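Local coordinates for lipopolysaccharide heptosyltransferase 2 (Escherichia coli, PDB 1PSW), which transfers the second heptose from ADP-L-glycero-beta-D-manno-heptose onto heptosyl-Kdo2-lipid A while the inner core of lipopolysaccharide is built, at residues Y21-Q25 with M48-N52; M1-G7 with Q30-M36. All coordinates share one frame; numbering follows the deposited sequence.

Contact 1 (Y21-Q25 with M48-N52)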
ATOM      1  N   TYR A  21      -3.353  -6.214  12.083  1.00 15.72           N
ATOM      2  CA  TYR A  21      -2.252  -6.656  12.947  1.00 17.90           C
ATOM      3  C   TYR A  21      -2.104  -5.734  14.159  1.00 17.63           C
ATOM      4  O   TYR A  21      -1.901  -6.205  15.283  1.00 18.96           O
ATOM      5  CB  TYR A  21      -0.917  -6.710  12.181  1.00 18.69           C
ATOM      6  CG  TYR A  21      -1.002  -7.406  10.829  1.00 20.82           C
ATOM      7  CD1 TYR A  21      -1.956  -8.391  10.590  1.00 21.24           C
ATOM      8  CD2 TYR A  21      -0.159  -7.044   9.777  1.00 20.42           C
ATOM      9  CE1 TYR A  21      -2.085  -8.994   9.338  1.00 21.77           C
ATOM     10  CE2 TYR A  21      -0.272  -7.641   8.521  1.00 20.27           C
ATOM     11  CZ  TYR A  21      -1.244  -8.613   8.311  1.00 21.64           C
ATOM     12  OH  TYR A  21      -1.399  -9.180   7.073  1.00 23.78           O
ATOM     13  N   ARG A  22      -2.200  -4.425  13.929  1.00 16.14           N
ATOM     14  CA  ARG A  22      -2.102  -3.459  15.014  1.00 17.98           C
ATOM     15  C   ARG A  22      -3.271  -3.643  15.972  1.00 18.73           C
ATOM     16  O   ARG A  22      -3.109  -3.548  17.183  1.00 18.06           O
ATOM     17  CB  ARG A  22      -2.111  -2.022  14.476  1.00 19.24           C
ATOM     18  CG  ARG A  22      -0.854  -1.582  13.729  1.00 18.50           C
ATOM     19  CD  ARG A  22      -0.864  -0.077  13.527  1.00 18.81           C
ATOM     20  NE  ARG A  22      -0.724   0.624  14.800  1.00 18.77           N
ATOM     21  CZ  ARG A  22      -1.002   1.910  14.997  1.00 19.59           C
ATOM     22  NH1 ARG A  22      -1.450   2.663  14.002  1.00 17.67           N
ATOM     23  NH2 ARG A  22      -0.812   2.452  16.195  1.00 20.33           N
ATOM     24  N   THR A  23      -4.454  -3.903  15.426  1.00 18.76           N
ATOM     25  CA  THR A  23      -5.630  -4.087  16.261  1.00 18.03           C
ATOM     26  C   THR A  23      -5.550  -5.392  17.057  1.00 18.90           C
ATOM     27  O   THR A  23      -5.941  -5.435  18.225  1.00 21.06           O
ATOM     28  CB  THR A  23      -6.921  -4.061  15.414  1.00 16.72           C
ATOM     29  OG1 THR A  23      -6.975  -2.830  14.686  1.00 16.93           O
ATOM     30  CG2 THR A  23      -8.154  -4.158  16.304  1.00 15.84           C
ATOM     31  N   LEU A  24      -5.027  -6.447  16.439  1.00 19.38           N
ATOM     32  CA  LEU A  24      -4.906  -7.734  17.119  1.00 19.52           C
ATOM     33  C   LEU A  24      -4.009  -7.649  18.344  1.00 20.23           C
ATOM     34  O   LEU A  24      -4.299  -8.243  19.378  1.00 20.71           O
ATOM     35  CB  LEU A  24      -4.354  -8.794  16.163  1.00 18.98           C
ATOM     36  CG  LEU A  24      -5.328  -9.341  15.117  1.00 19.00           C
ATOM     37  CD1 LEU A  24      -4.565 -10.163  14.096  1.00 18.79           C
ATOM     38  CD2 LEU A  24      -6.399 -10.172  15.791  1.00 18.27           C
ATOM     39  N   GLN A  25      -2.914  -6.910  18.222  1.00 19.86           N
ATOM     40  CA  GLN A  25      -1.984  -6.761  19.324  1.00 21.56           C
ATOM     41  C   GLN A  25      -2.503  -5.831  20.409  1.00 22.60           C
ATOM     42  O   GLN A  25      -2.002  -5.832  21.531  1.00 24.50           O
ATOM     43  CB  GLN A  25      -0.637  -6.295  18.788  1.00 22.57           C
ATOM     44  CG  GLN A  25      -0.010  -7.354  17.880  1.00 26.57           C
ATOM     45  CD  GLN A  25       1.487  -7.211  17.731  1.00 28.54           C
ATOM     46  OE1 GLN A  25       2.200  -8.195  17.512  1.00 31.72           O
ATOM     47  NE2 GLN A  25       1.977  -5.984  17.846  1.00 28.63           N
HETATM   48  N   MSE A  48       7.020  -3.982   8.954  1.00 23.33           N
HETATM   49  CA  MSE A  48       5.937  -3.943   9.942  1.00 24.15           C
HETATM   50  C   MSE A  48       6.363  -4.658  11.222  1.00 25.11           C
HETATM   51  O   MSE A  48       6.601  -5.870  11.219  1.00 25.69           O
HETATM   52  CB  MSE A  48       4.682  -4.626   9.388  1.00 25.69           C
HETATM   53  CG  MSE A  48       4.085  -3.952   8.169  1.00 25.66           C
HETATM   54 SE   MSE A  48       2.599  -4.957   7.504  1.00 36.49          SE
HETATM   55  CE  MSE A  48       2.650  -4.412   5.621  1.00 27.72           C
ATOM     56  N   PRO A  49       6.488  -3.911  12.331  1.00 25.77           N
ATOM     57  CA  PRO A  49       6.890  -4.495  13.613  1.00 25.88           C
ATOM     58  C   PRO A  49       5.881  -5.468  14.225  1.00 25.09           C
ATOM     59  O   PRO A  49       6.234  -6.285  15.076  1.00 24.87           O
ATOM     60  CB  PRO A  49       7.133  -3.267  14.492  1.00 26.18           C
ATOM     61  CG  PRO A  49       6.167  -2.271  13.948  1.00 28.51           C
ATOM     62  CD  PRO A  49       6.305  -2.455  12.453  1.00 25.71           C
ATOM     63  N   GLU A  50       4.628  -5.373  13.794  1.00 22.71           N
ATOM     64  CA  GLU A  50       3.580  -6.248  14.304  1.00 22.58           C
ATOM     65  C   GLU A  50       3.709  -7.676  13.775  1.00 22.85           C
ATOM     66  O   GLU A  50       3.151  -8.614  14.353  1.00 22.11           O
ATOM     67  CB  GLU A  50       2.194  -5.710  13.923  1.00 23.54           C
ATOM     68  CG  GLU A  50       1.867  -4.305  14.432  1.00 26.27           C
ATOM     69  CD  GLU A  50       2.564  -3.197  13.656  1.00 29.24           C
ATOM     70  OE1 GLU A  50       2.944  -3.419  12.482  1.00 28.18           O
ATOM     71  OE2 GLU A  50       2.714  -2.088  14.219  1.00 32.25           O
ATOM     72  N   VAL A  51       4.446  -7.840  12.681  1.00 21.96           N
ATOM     73  CA  VAL A  51       4.616  -9.152  12.063  1.00 23.47           C
ATOM     74  C   VAL A  51       5.813  -9.931  12.599  1.00 24.48           C
ATOM     75  O   VAL A  51       6.948  -9.463  12.555  1.00 22.32           O
ATOM     76  CB  VAL A  51       4.735  -9.020  10.530  1.00 22.22           C
ATOM     77  CG1 VAL A  51       5.057 -10.370   9.907  1.00 21.18           C
ATOM     78  CG2 VAL A  51       3.429  -8.478   9.972  1.00 21.85           C
ATOM     79  N   ASN A  52       5.541 -11.127  13.108  1.00 26.72           N
ATOM     80  CA  ASN A  52       6.584 -11.975  13.659  1.00 29.65           C
ATOM     81  C   ASN A  52       7.427 -12.606  12.564  1.00 31.60           C
ATOM     82  O   ASN A  52       8.649 -12.479  12.565  1.00 34.63           O
ATOM     83  CB  ASN A  52       5.977 -13.081  14.526  1.00 28.60           C
ATOM     84  CG  ASN A  52       7.026 -14.053  15.048  1.00 31.33           C
ATOM     85  OD1 ASN A  52       7.991 -13.648  15.700  1.00 29.64           O
ATOM     86  ND2 ASN A  52       6.840 -15.341  14.766  1.00 27.53           N
TER
HETATM   87  O   HOH W   1       1.391  -1.061  16.348  1.00 55.86           O
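Y21 meets three residues of 48-52 along its length. Nearest the backbone, its CB rests on E50 CB at 3.7 Å, where the two backbones come nearest, CA to CA. Farther out, the selenium of selenomethionine M48 stands at the rim of the phenol ring, 5.2 Å from the centroid and 87° off the ring normal, a Met-aromatic contact made at the edge. V51 CG2 comes in obliquely at the two ring carbons nearest the selenium, CD2 and CE2, 3.9 Å from Y21 CD2; valine and tyrosine lie side by side, pointing the same way. The phenol oxygen turns back to its own helix and bonds S17. R22, next along, lays its aliphatic CG 3.6 Å from E50 OE2. That oxygen stands well out of the guanidinium plane with no N-H pointing at it, so the charges may attract weakly, while one water makes the actual link, accepting from R22 NE at 3.1 Å and donating to E50 OE2 at 2.7 Å. The bend at chi2 (76°) lays the E50 carboxylate across the aliphatic part of R22, the carboxylate and guanidinium planes 48° apart. R22 NH1 is engaged by the carbonyl of W157. A turn later, the extended Q25 side chain crosses E50 at about a right angle, its end packing beside E50 CA and CG. M48-V51 form a type I beta turn, closed by V51 N to M48 O, and this turn leading into strand 51-56 packs on helix 11-27, a helix-on-sheet layer of the N-terminal Rossmann-like domain of a GT-B glycosyltransferase.

Contact 2 (M1-G7 with Q30-M36); sequences MKILVIG and QAIIDVM
The flat groups joining M1-G7 to Q30-M36 are the peptide units of two parallel strands, with I3, V5, I33 and V35 on one face and K2, L4, I6, I32, D34 and M36 on the other; along the facing edges six backbone hydrogen bonds link them. Both partners of I3 are on the opposite strand: its N donates to I32 O at 2.8 Å, and its O receives D34 N in an almost straight bond (178°). V5 repeats this with D34 O and M36 N. I32 N to M1 O and G7 N to M36 O close the ladder at its two ends. The V5 carbonyl also takes a CA-H...O contact from V35 CA at 3.3 Å. On the I3 face, V5 CG2 touches I33 CG2 one residue pair back at 3.8 Å; the valine methyl lies beside its own backbone N, which slants it toward the start of the strand. I3 CD1 likewise reaches A31 CB, 4.2 Å away. On the other face K2 is bent at chi2 and chi3 (-68° and -66°), curling alongside I32 until NZ is 3.4 Å from I32 CG2. Its ammonium is 4.7 Å from D34 OD2, so any attraction is long-range, and the buried aspartate is held instead by Y81 OH and N52 ND2. Farther along, I6 CD1 meets the selenium of M36 at 4.3 Å. Strand 83-86 bonds the other edge of strand 2-6, strand 51-56 flanks strand 32-37, and Y21 of helix 11-27 covers V5, I33 and V35 in this beta-alpha-beta unit.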
HETATM    1  N   MSE A   1      -0.592 -16.767  22.013  1.00 38.67           N
HETATM    2  CA  MSE A   1      -1.593 -16.459  20.951  1.00 38.09           C
HETATM    3  C   MSE A   1      -0.960 -16.493  19.559  1.00 36.12           C
HETATM    4  O   MSE A   1      -0.608 -15.447  19.008  1.00 34.47           O
HETATM    5  CB  MSE A   1      -2.200 -15.081  21.209  1.00 45.39           C
HETATM    6  CG  MSE A   1      -3.250 -14.678  20.203  1.00 52.73           C
HETATM    7 SE   MSE A   1      -4.644 -15.993  20.145  1.00 70.14          SE
HETATM    8  CE  MSE A   1      -5.889 -15.121  21.337  1.00 60.56           C
ATOM      9  N   LYS A   2      -0.827 -17.694  18.995  1.00 32.55           N
ATOM     10  CA  LYS A   2      -0.223 -17.873  17.672  1.00 31.35           C
ATOM     11  C   LYS A   2      -1.256 -17.666  16.572  1.00 29.18           C
ATOM     12  O   LYS A   2      -2.212 -18.429  16.438  1.00 27.14           O
ATOM     13  CB  LYS A   2       0.379 -19.274  17.536  1.00 33.80           C
ATOM     14  CG  LYS A   2       1.373 -19.652  18.625  1.00 39.09           C
ATOM     15  CD  LYS A   2       2.659 -18.844  18.553  1.00 43.61           C
ATOM     16  CE  LYS A   2       3.456 -19.148  17.290  1.00 45.95           C
ATOM     17  NZ  LYS A   2       4.791 -18.474  17.287  1.00 46.99           N
ATOM     18  N   ILE A   3      -1.045 -16.635  15.769  1.00 26.62           N
ATOM     19  CA  ILE A   3      -1.977 -16.314  14.707  1.00 25.40           C
ATOM     20  C   ILE A   3      -1.352 -16.407  13.321  1.00 24.36           C
ATOM     21  O   ILE A   3      -0.239 -15.935  13.091  1.00 24.41           O
ATOM     22  CB  ILE A   3      -2.535 -14.888  14.918  1.00 23.48           C
ATOM     23  CG1 ILE A   3      -3.200 -14.798  16.295  1.00 24.29           C
ATOM     24  CG2 ILE A   3      -3.521 -14.548  13.826  1.00 22.69           C
ATOM     25  CD1 ILE A   3      -3.534 -13.381  16.739  1.00 21.54           C
ATOM     26  N   LEU A   4      -2.080 -17.034  12.401  1.00 21.80           N
ATOM     27  CA  LEU A   4      -1.631 -17.162  11.024  1.00 21.97           C
ATOM     28  C   LEU A   4      -2.538 -16.290  10.166  1.00 22.28           C
ATOM     29  O   LEU A   4      -3.762 -16.404  10.228  1.00 23.97           O
ATOM     30  CB  LEU A   4      -1.728 -18.610  10.541  1.00 21.87           C
ATOM     31  CG  LEU A   4      -1.514 -18.796   9.031  1.00 23.34           C
ATOM     32  CD1 LEU A   4      -0.101 -18.393   8.657  1.00 22.61           C
ATOM     33  CD2 LEU A   4      -1.773 -20.250   8.629  1.00 25.70           C
ATOM     34  N   VAL A   5      -1.936 -15.420   9.368  1.00 20.70           N
ATOM     35  CA  VAL A   5      -2.713 -14.545   8.503  1.00 19.91           C
ATOM     36  C   VAL A   5      -2.393 -14.802   7.039  1.00 20.70           C
ATOM     37  O   VAL A   5      -1.229 -14.857   6.650  1.00 21.31           O
ATOM     38  CB  VAL A   5      -2.431 -13.047   8.810  1.00 18.41           C
ATOM     39  CG1 VAL A   5      -3.137 -12.157   7.789  1.00 19.30           C
ATOM     40  CG2 VAL A   5      -2.898 -12.706  10.207  1.00 18.89           C
ATOM     41  N   ILE A   6      -3.434 -14.992   6.236  1.00 20.99           N
ATOM     42  CA  ILE A   6      -3.251 -15.194   4.811  1.00 21.00           C
ATOM     43  C   ILE A   6      -3.390 -13.782   4.267  1.00 21.26           C
ATOM     44  O   ILE A   6      -4.495 -13.246   4.193  1.00 20.29           O
ATOM     45  CB  ILE A   6      -4.361 -16.088   4.213  1.00 22.44           C
ATOM     46  CG1 ILE A   6      -4.436 -17.420   4.964  1.00 21.42           C
ATOM     47  CG2 ILE A   6      -4.106 -16.305   2.728  1.00 21.95           C
ATOM     48  CD1 ILE A   6      -3.157 -18.245   4.923  1.00 22.17           C
ATOM     49  N   GLY A   7      -2.266 -13.166   3.920  1.00 22.43           N
ATOM     50  CA  GLY A   7      -2.303 -11.798   3.436  1.00 22.41           C
ATOM     51  C   GLY A   7      -2.663 -11.638   1.976  1.00 23.94           C
ATOM     52  O   GLY A   7      -2.551 -12.591   1.194  1.00 22.15           O
ATOM     53  N   GLN A  30       0.050 -10.867  24.089  1.00 23.29           N
ATOM     54  CA  GLN A  30       1.086 -11.651  23.432  1.00 25.05           C
ATOM     55  C   GLN A  30       0.652 -12.275  22.105  1.00 26.81           C
ATOM     56  O   GLN A  30       0.762 -13.493  21.900  1.00 27.42           O
ATOM     57  CB  GLN A  30       1.588 -12.748  24.373  1.00 25.24           C
ATOM     58  CG  GLN A  30       2.251 -12.239  25.647  1.00 25.05           C
ATOM     59  CD  GLN A  30       1.268 -11.661  26.649  1.00 24.22           C
ATOM     60  OE1 GLN A  30       1.094 -10.445  26.740  1.00 24.33           O
ATOM     61  NE2 GLN A  30       0.624 -12.536  27.412  1.00 24.73           N
ATOM     62  N   ALA A  31       0.153 -11.440  21.199  1.00 25.92           N
ATOM     63  CA  ALA A  31      -0.276 -11.921  19.894  1.00 27.00           C
ATOM     64  C   ALA A  31       0.929 -12.037  18.963  1.00 26.55           C
ATOM     65  O   ALA A  31       1.582 -11.044  18.648  1.00 28.28           O
ATOM     66  CB  ALA A  31      -1.314 -10.968  19.303  1.00 27.25           C
ATOM     67  N   ILE A  32       1.227 -13.264  18.549  1.00 25.88           N
ATOM     68  CA  ILE A  32       2.339 -13.547  17.643  1.00 25.41           C
ATOM     69  C   ILE A  32       1.702 -13.755  16.272  1.00 24.80           C
ATOM     70  O   ILE A  32       0.947 -14.711  16.064  1.00 24.30           O
ATOM     71  CB  ILE A  32       3.093 -14.836  18.067  1.00 27.69           C
ATOM     72  CG1 ILE A  32       3.588 -14.703  19.511  1.00 28.43           C
ATOM     73  CG2 ILE A  32       4.271 -15.088  17.132  1.00 26.92           C
ATOM     74  CD1 ILE A  32       4.566 -13.569  19.724  1.00 31.96           C
ATOM     75  N   ILE A  33       2.010 -12.859  15.340  1.00 22.75           N
ATOM     76  CA  ILE A  33       1.410 -12.903  14.012  1.00 21.54           C
ATOM     77  C   ILE A  33       2.332 -13.273  12.857  1.00 20.47           C
ATOM     78  O   ILE A  33       3.315 -12.585  12.588  1.00 19.19           O
ATOM     79  CB  ILE A  33       0.759 -11.539  13.685  1.00 20.98           C
ATOM     80  CG1 ILE A  33      -0.235 -11.160  14.785  1.00 21.68           C
ATOM     81  CG2 ILE A  33       0.046 -11.611  12.343  1.00 22.60           C
ATOM     82  CD1 ILE A  33      -0.588  -9.673  14.811  1.00 20.59           C
ATOM     83  N   ASP A  34       2.004 -14.370  12.178  1.00 19.63           N
ATOM     84  CA  ASP A  34       2.767 -14.813  11.019  1.00 19.83           C
ATOM     85  C   ASP A  34       1.891 -14.507   9.808  1.00 20.80           C
ATOM     86  O   ASP A  34       0.672 -14.689   9.855  1.00 21.02           O
ATOM     87  CB  ASP A  34       3.062 -16.316  11.085  1.00 21.77           C
ATOM     88  CG  ASP A  34       4.026 -16.677  12.203  1.00 26.67           C
ATOM     89  OD1 ASP A  34       4.837 -15.808  12.599  1.00 26.44           O
ATOM     90  OD2 ASP A  34       3.988 -17.833  12.675  1.00 28.57           O
ATOM     91  N   VAL A  35       2.507 -14.034   8.731  1.00 19.34           N
ATOM     92  CA  VAL A  35       1.758 -13.691   7.533  1.00 19.76           C
ATOM     93  C   VAL A  35       2.288 -14.428   6.321  1.00 21.72           C
ATOM     94  O   VAL A  35       3.485 -14.391   6.031  1.00 20.07           O
ATOM     95  CB  VAL A  35       1.824 -12.175   7.246  1.00 17.90           C
ATOM     96  CG1 VAL A  35       1.009 -11.846   5.998  1.00 19.31           C
ATOM     97  CG2 VAL A  35       1.294 -11.404   8.442  1.00 16.71           C
HETATM   98  N   MSE A  36       1.384 -15.107   5.623  1.00 21.60           N
HETATM   99  CA  MSE A  36       1.734 -15.844   4.420  1.00 26.03           C
HETATM  100  C   MSE A  36       1.321 -15.007   3.220  1.00 25.13           C
HETATM  101  O   MSE A  36       0.154 -14.633   3.084  1.00 25.92           O
HETATM  102  CB  MSE A  36       1.015 -17.189   4.375  1.00 29.42           C
HETATM  103  CG  MSE A  36       1.432 -18.038   3.187  1.00 36.90           C
HETATM  104 SE   MSE A  36       0.402 -19.676   3.029  1.00 52.80          SE
HETATM  105  CE  MSE A  36       1.256 -20.678   4.413  1.00 40.70           C
TER

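From the N terminus the chain runs through strand 2-6, crosses over in helix 11-27, and returns as strand 32-37, where contact 2 closes the first loop. Helix 42-45 then leads to the turn before strand 51-56, and contact 1 closes a second loop back to the helix. The segments alternate along the chain, so the two closures cross, each spanning 22 residues. Their centres lie about 8 Å apart, and N52 joins them directly: its backbone N probably bonds I33 O at 2.7 Å. Together they tie three neighbouring strands, 2-6, 32-37 and 51-56, to one helix of the N-terminal half.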